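Local coordinates for hypothetic aldehyde deformylating oxygenase (Sulfolobus tokodaii, PDB 5V4T), which binds ferric iron in a ferritin-like helical bundle and is probably an oxidoreductase, with aldehyde-deformylating oxygenase activity ascribed to it, at residues 96-99 / 100-104; 158-161 / 162-166. All coordinates share one frame; numbering follows the deposited sequence.

Interaction 1. Residues 96-99 / 100-104; sequences SRWR and ENIAT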
ATOM      1  N   SER A  96       4.009 -13.857  17.981  1.00 32.83           N
ATOM      2  CA  SER A  96       4.542 -15.190  17.870  1.00 32.83           C
ATOM      3  C   SER A  96       4.529 -15.716  16.421  1.00 29.57           C
ATOM      4  O   SER A  96       5.544 -16.178  15.872  1.00 29.53           O
ATOM      5  CB  SER A  96       3.677 -16.072  18.789  1.00 36.59           C
ATOM      6  OG  SER A  96       3.973 -17.439  18.624  1.00 42.62           O
ATOM      7  N   ARG A  97       3.371 -15.635  15.799  1.00 28.06           N
ATOM      8  CA  ARG A  97       3.252 -16.117  14.411  1.00 25.51           C
ATOM      9  C   ARG A  97       3.514 -14.919  13.505  1.00 21.92           C
ATOM     10  O   ARG A  97       2.726 -14.661  12.585  1.00 18.56           O
ATOM     11  CB  ARG A  97       1.860 -16.704  14.107  1.00 28.05           C
ATOM     12  CG  ARG A  97       1.481 -17.917  14.938  1.00 32.78           C
ATOM     13  CD  ARG A  97       0.164 -18.443  14.439  1.00 31.56           C
ATOM     14  NE  ARG A  97       0.225 -19.193  13.169  1.00 29.15           N
ATOM     15  CZ  ARG A  97      -0.710 -20.089  12.839  1.00 24.89           C
ATOM     16  NH1 ARG A  97      -1.683 -20.282  13.668  1.00 24.42           N
ATOM     17  NH2 ARG A  97      -0.624 -20.838  11.749  1.00 25.13           N
ATOM     18  N   TRP A  98       4.632 -14.230  13.717  1.00 20.33           N
ATOM     19  CA  TRP A  98       4.913 -13.001  12.953  1.00 21.02           C
ATOM     20  C   TRP A  98       4.987 -13.250  11.439  1.00 19.76           C
ATOM     21  O   TRP A  98       4.466 -12.418  10.672  1.00 18.85           O
ATOM     22  CB  TRP A  98       6.167 -12.338  13.473  1.00 22.21           C
ATOM     23  CG  TRP A  98       7.435 -13.121  13.256  1.00 27.16           C
ATOM     24  CD1 TRP A  98       8.094 -13.860  14.195  1.00 29.86           C
ATOM     25  CD2 TRP A  98       8.284 -13.104  12.090  1.00 26.54           C
ATOM     26  NE1 TRP A  98       9.252 -14.340  13.664  1.00 29.22           N
ATOM     27  CE2 TRP A  98       9.394 -13.908  12.377  1.00 32.76           C
ATOM     28  CE3 TRP A  98       8.197 -12.520  10.818  1.00 29.76           C
ATOM     29  CZ2 TRP A  98      10.414 -14.129  11.455  1.00 31.12           C
ATOM     30  CZ3 TRP A  98       9.218 -12.782   9.873  1.00 31.01           C
ATOM     31  CH2 TRP A  98      10.298 -13.566  10.219  1.00 32.06           C
ATOM     32  N   ARG A  99       5.507 -14.390  10.984  1.00 20.58           N
ATOM     33  CA  ARG A  99       5.705 -14.622   9.531  1.00 19.78           C
ATOM     34  C   ARG A  99       4.334 -14.659   8.875  1.00 19.54           C
ATOM     35  O   ARG A  99       4.074 -13.919   7.927  1.00 20.05           O
ATOM     36  CB  ARG A  99       6.398 -15.953   9.244  1.00 23.46           C
ATOM     37  CG  ARG A  99       7.693 -15.993   8.470  1.00 32.51           C
ATOM     38  CD  ARG A  99       8.264 -17.437   8.554  1.00 35.06           C
ATOM     39  NE  ARG A  99       9.701 -17.587   8.858  1.00 39.44           N
ATOM     40  CZ  ARG A  99      10.267 -17.676  10.082  1.00 36.31           C
ATOM     41  NH1 ARG A  99       9.517 -17.620  11.228  1.00 28.51           N
ATOM     42  NH2 ARG A  99      11.616 -17.785  10.161  1.00 35.78           N
ATOM     43  N   GLU A 100       3.441 -15.478   9.386  1.00 19.62           N
ATOM     44  CA  GLU A 100       2.074 -15.540   8.792  1.00 19.42           C
ATOM     45  C   GLU A 100       1.218 -14.283   9.051  1.00 16.76           C
ATOM     46  O   GLU A 100       0.360 -13.890   8.185  1.00 17.19           O
ATOM     47  CB  GLU A 100       1.376 -16.809   9.219  1.00 20.86           C
ATOM     48  CG  GLU A 100       2.090 -17.939   8.491  1.00 25.55           C
ATOM     49  CD  GLU A 100       1.605 -19.324   8.792  1.00 30.29           C
ATOM     50  OE1 GLU A 100       1.070 -19.585   9.897  1.00 33.58           O
ATOM     51  OE2 GLU A 100       1.802 -20.156   7.897  1.00 25.12           O
ATOM     52  N   ASN A 101       1.407 -13.656  10.213  1.00 15.20           N
ATOM     53  CA  ASN A 101       0.644 -12.454  10.521  1.00 15.18           C
ATOM     54  C   ASN A 101       1.008 -11.261   9.640  1.00 15.11           C
ATOM     55  O   ASN A 101       0.133 -10.585   9.083  1.00 14.95           O
ATOM     56  CB  ASN A 101       0.799 -12.105  11.983  1.00 16.11           C
ATOM     57  CG  ASN A 101      -0.025 -13.034  12.880  1.00 18.03           C
ATOM     58  OD1 ASN A 101      -0.914 -13.744  12.371  1.00 19.85           O
ATOM     59  ND2 ASN A 101       0.256 -13.048  14.215  1.00 19.19           N
ATOM     60  N   ILE A 102       2.302 -11.056   9.463  1.00 15.17           N
ATOM     61  CA  ILE A 102       2.759 -10.049   8.520  1.00 15.39           C
ATOM     62  C   ILE A 102       2.412 -10.402   7.075  1.00 15.46           C
ATOM     63  O   ILE A 102       2.018  -9.510   6.302  1.00 14.75           O
ATOM     64  CB  ILE A 102       4.261  -9.792   8.647  1.00 18.59           C
ATOM     65  CG1 ILE A 102       4.555  -9.241  10.011  1.00 21.27           C
ATOM     66  CG2 ILE A 102       4.676  -8.756   7.658  1.00 23.45           C
ATOM     67  CD1 ILE A 102       5.959  -9.557  10.472  1.00 25.67           C
ATOM     68  N   ALA A 103       2.563 -11.650   6.700  1.00 13.60           N
ATOM     69  CA  ALA A 103       2.285 -12.022   5.315  1.00 14.13           C
ATOM     70  C   ALA A 103       0.832 -11.775   4.942  1.00 14.27           C
ATOM     71  O   ALA A 103       0.537 -11.417   3.805  1.00 15.05           O
ATOM     72  CB  ALA A 103       2.653 -13.448   5.060  1.00 15.15           C
ATOM     73  N   THR A 104      -0.085 -11.992   5.893  1.00 13.45           N
ATOM     74  CA  THR A 104      -1.492 -11.706   5.617  1.00 13.02           C
ATOM     75  C   THR A 104      -1.872 -10.237   5.738  1.00 13.69           C
ATOM     76  O   THR A 104      -2.594  -9.701   4.854  1.00 15.05           O
ATOM     77  CB  THR A 104      -2.353 -12.608   6.527  1.00 15.01           C
ATOM     78  OG1 THR A 104      -1.922 -12.505   7.879  1.00 15.39           O
ATOM     79  CG2 THR A 104      -2.210 -13.972   6.110  1.00 15.84           C
TER

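Interaction 2. Residues 158-161 / 162-166; sequences DKEY and AVKRV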
ATOM      1  N   ASP A 158       0.380 -22.286   6.788  1.00 19.10           N
ATOM      2  CA  ASP A 158      -0.968 -22.671   7.263  1.00 18.61           C
ATOM      3  C   ASP A 158      -2.038 -21.971   6.438  1.00 16.29           C
ATOM      4  O   ASP A 158      -2.415 -20.844   6.743  1.00 16.26           O
ATOM      5  CB  ASP A 158      -1.091 -22.297   8.706  1.00 19.43           C
ATOM      6  CG  ASP A 158      -2.345 -22.876   9.420  1.00 22.87           C
ATOM      7  OD1 ASP A 158      -3.359 -23.185   8.783  1.00 20.69           O
ATOM      8  OD2 ASP A 158      -2.301 -22.908  10.690  1.00 23.17           O
ATOM      9  N   LYS A 159      -2.509 -22.670   5.437  1.00 18.44           N
ATOM     10  CA  LYS A 159      -3.446 -22.100   4.435  1.00 18.31           C
ATOM     11  C   LYS A 159      -4.729 -21.673   5.067  1.00 17.62           C
ATOM     12  O   LYS A 159      -5.222 -20.546   4.821  1.00 20.59           O
ATOM     13  CB  LYS A 159      -3.714 -23.103   3.302  1.00 18.74           C
ATOM     14  CG  LYS A 159      -2.549 -23.408   2.376  1.00 20.61           C
ATOM     15  CD  LYS A 159      -2.980 -24.449   1.345  1.00 26.64           C
ATOM     16  CE  LYS A 159      -1.783 -24.831   0.531  1.00 33.54           C
ATOM     17  NZ  LYS A 159      -2.218 -25.424  -0.743  1.00 44.59           N
ATOM     18  N   GLU A 160      -5.303 -22.498   5.919  1.00 16.97           N
ATOM     19  CA  GLU A 160      -6.550 -22.137   6.585  1.00 19.12           C
ATOM     20  C   GLU A 160      -6.434 -20.909   7.481  1.00 17.20           C
ATOM     21  O   GLU A 160      -7.271 -19.980   7.412  1.00 19.37           O
ATOM     22  CB  GLU A 160      -7.054 -23.375   7.362  1.00 23.60           C
ATOM     23  CG  GLU A 160      -8.357 -23.181   8.096  1.00 29.72           C
ATOM     24  CD  GLU A 160      -8.750 -24.383   8.974  1.00 36.68           C
ATOM     25  OE1 GLU A 160      -8.154 -25.494   8.877  1.00 38.76           O
ATOM     26  OE2 GLU A 160      -9.720 -24.217   9.766  1.00 42.86           O
ATOM     27  N   TYR A 161      -5.346 -20.805   8.285  1.00 14.91           N
ATOM     28  CA  TYR A 161      -5.157 -19.663   9.091  1.00 14.33           C
ATOM     29  C   TYR A 161      -4.989 -18.375   8.239  1.00 15.67           C
ATOM     30  O   TYR A 161      -5.535 -17.308   8.552  1.00 16.57           O
ATOM     31  CB  TYR A 161      -3.871 -19.840   9.907  1.00 14.56           C
ATOM     32  CG  TYR A 161      -3.549 -18.693  10.807  1.00 15.12           C
ATOM     33  CD1 TYR A 161      -4.129 -18.526  12.026  1.00 17.81           C
ATOM     34  CD2 TYR A 161      -2.577 -17.751  10.421  1.00 15.86           C
ATOM     35  CE1 TYR A 161      -3.778 -17.447  12.875  1.00 17.29           C
ATOM     36  CE2 TYR A 161      -2.236 -16.692  11.247  1.00 19.33           C
ATOM     37  CZ  TYR A 161      -2.820 -16.595  12.502  1.00 18.35           C
ATOM     38  OH  TYR A 161      -2.547 -15.572  13.332  1.00 18.98           O
ATOM     39  N   ALA A 162      -4.252 -18.506   7.144  1.00 15.87           N
ATOM     40  CA  ALA A 162      -3.992 -17.330   6.288  1.00 16.16           C
ATOM     41  C   ALA A 162      -5.254 -16.807   5.584  1.00 17.46           C
ATOM     42  O   ALA A 162      -5.521 -15.622   5.559  1.00 17.08           O
ATOM     43  CB  ALA A 162      -2.901 -17.648   5.262  1.00 15.93           C
ATOM     44  N   VAL A 163      -6.049 -17.744   5.107  1.00 16.18           N
ATOM     45  CA  VAL A 163      -7.320 -17.340   4.481  1.00 16.08           C
ATOM     46  C   VAL A 163      -8.185 -16.628   5.496  1.00 15.61           C
ATOM     47  O   VAL A 163      -8.758 -15.601   5.193  1.00 17.25           O
ATOM     48  CB  VAL A 163      -8.025 -18.537   3.831  1.00 16.65           C
ATOM     49  CG1 VAL A 163      -9.422 -18.153   3.332  1.00 17.26           C
ATOM     50  CG2 VAL A 163      -7.220 -19.098   2.705  1.00 17.90           C
ATOM     51  N   LYS A 164      -8.342 -17.212   6.721  1.00 15.88           N
ATOM     52  CA  LYS A 164      -9.148 -16.577   7.738  1.00 16.83           C
ATOM     53  C   LYS A 164      -8.619 -15.166   8.102  1.00 16.04           C
ATOM     54  O   LYS A 164      -9.420 -14.232   8.290  1.00 16.04           O
ATOM     55  CB  LYS A 164      -9.272 -17.473   8.974  1.00 21.04           C
ATOM     56  CG  LYS A 164     -10.081 -18.734   8.709  1.00 26.73           C
ATOM     57  CD  LYS A 164     -10.139 -19.670   9.916  1.00 32.05           C
ATOM     58  CE  LYS A 164     -10.127 -18.924  11.258  1.00 39.46           C
ATOM     59  NZ  LYS A 164     -10.697 -19.736  12.406  1.00 48.22           N
ATOM     60  N   ARG A 165      -7.285 -15.004   8.153  1.00 14.94           N
ATOM     61  CA  ARG A 165      -6.696 -13.707   8.365  1.00 14.46           C
ATOM     62  C   ARG A 165      -7.094 -12.702   7.309  1.00 13.88           C
ATOM     63  O   ARG A 165      -7.443 -11.521   7.649  1.00 14.78           O
ATOM     64  CB  ARG A 165      -5.174 -13.758   8.400  1.00 15.27           C
ATOM     65  CG  ARG A 165      -4.580 -14.380   9.643  1.00 15.42           C
ATOM     66  CD  ARG A 165      -4.354 -13.408  10.753  1.00 17.67           C
ATOM     67  NE  ARG A 165      -3.382 -12.400  10.393  1.00 16.31           N
ATOM     68  CZ  ARG A 165      -3.155 -11.337  11.115  1.00 17.70           C
ATOM     69  NH1 ARG A 165      -3.781 -11.193  12.299  1.00 21.10           N
ATOM     70  NH2 ARG A 165      -2.256 -10.458  10.743  1.00 19.10           N
ATOM     71  N   VAL A 166      -6.994 -13.113   6.052  1.00 14.36           N
ATOM     72  CA  VAL A 166      -7.362 -12.247   4.931  1.00 14.89           C
ATOM     73  C   VAL A 166      -8.815 -11.808   5.113  1.00 16.94           C
ATOM     74  O   VAL A 166      -9.147 -10.644   4.973  1.00 14.25           O
ATOM     75  CB  VAL A 166      -7.067 -12.871   3.560  1.00 15.49           C
ATOM     76  CG1 VAL A 166      -7.593 -11.996   2.440  1.00 16.96           C
ATOM     77  CG2 VAL A 166      -5.565 -13.050   3.415  1.00 16.29           C
TER

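Interaction 1. Residues 96-99 / 100-104
Glu100 OE1 receives two N-H groups of Arg97: a firm bond from NH2 at 2.8 Å and a weak one from NE at 3.4 Å, both part of one salt bridge. The carboxylate comes to the edge of the guanidinium rather than over its face, but the two planes are turned 35° apart, so the pair is not a flat fork. A bend at chi3 (76°) turns the end of Arg97 toward Glu100, whose chain runs extended beyond CG to meet it. The other carboxylate oxygen, OE2, is taken by the backbone N atoms of Glu157 and Asp158, and NH2 of Arg97 has a second acid in Asp158; the buried Glu100 is thus likely to stay ionised. Arg97 is the N-cap of helix 98-128, and its carbonyl O accepts the first helical bond from Asn101 N, at 2.9 Å. The next bond runs from Ile102 N to Trp98 O at 2.8 Å. In the same pair of residues the CD1 methyl of Ile102 rests against the indole edge, 3.7 Å from Trp98 CE3. Arg99 folds back so that its guanidinium has Trp98 CZ2 over one face. The buried amide of Asn101 is held at both ends, OD1 by Tyr161 OH and ND2 by Ser95 OG. The start of helix 98-128 therefore joins three neighbours: Trp98 and Arg99 pack on helix 34-46, Asn101 and Ile102 on helix 80-93, and Glu100 and Thr104 on helix 159-179.

Interaction 2. Residues 158-161 / 162-166
From Asp158 O to Arg165 N the backbone makes four successive i to i+4 hydrogen bonds, the opening turns of helix 159-179, with Ala162 N on Asp158 O at 3.0 Å the first. Asp158 is the N-cap: its OD1 accepts from Tyr161 N at 3.1 Å, a nearly straight bond (168°) that arrives from above the carboxylate plane, while OD2 forms a salt bridge with Arg97. Four residues apart, Tyr161 and Arg165 run side by side in the same direction. Arg165 CG sits over one face of the phenol ring toward its rim, a CH-pi contact 4.1 Å from the ring centroid, and Arg165 CD follows at 3.9 Å from Tyr161 CE2. With Tyr161 CG anti to the backbone N (chi1 180°), the ring projects from the helix and leans toward Arg165, whose bends at chi2 and chi3 carry the guanidinium past the hydroxyl end of the ring, its plane within 5° of the ring plane but not stacked on it. In this ferritin-like bundle, the pair faces helix 98-128: Tyr161 OH bonds Asn101 OD1, Arg165 NE and NH2 reach Thr104 and the carbonyl of Asn101, and NH2 also pairs with Asp92. Replacing Tyr161 by an alanine would probably leave Asn101 OD1 without its hydroxyl partner and the aliphatic part of Arg165 without the ring face beneath it. On another side of the helix, Val163 packs against Ile206, Ile209 and Leu210 of helix 191-211.

How the interactions relate
Both interactions are N-terminal turns of bundle helices, 98-128 and 159-179, and their centres lie 10 Å apart on one side of the chain's centre. Interaction 1 is partly buried and closer to the iron site: the side chain of Ile102 is about 8 Å from that of the ligand Glu111. Interaction 2 is a surface contact away from that site. The N-caps differ: Asp158 closes its turn with a side-chain acceptor, whereas Arg97 directs its side chain to Glu100. Apolar contact is indole to methyl in 96-104 and methylene over phenol in 158-166. Their facing polar groups tie the helix starts together.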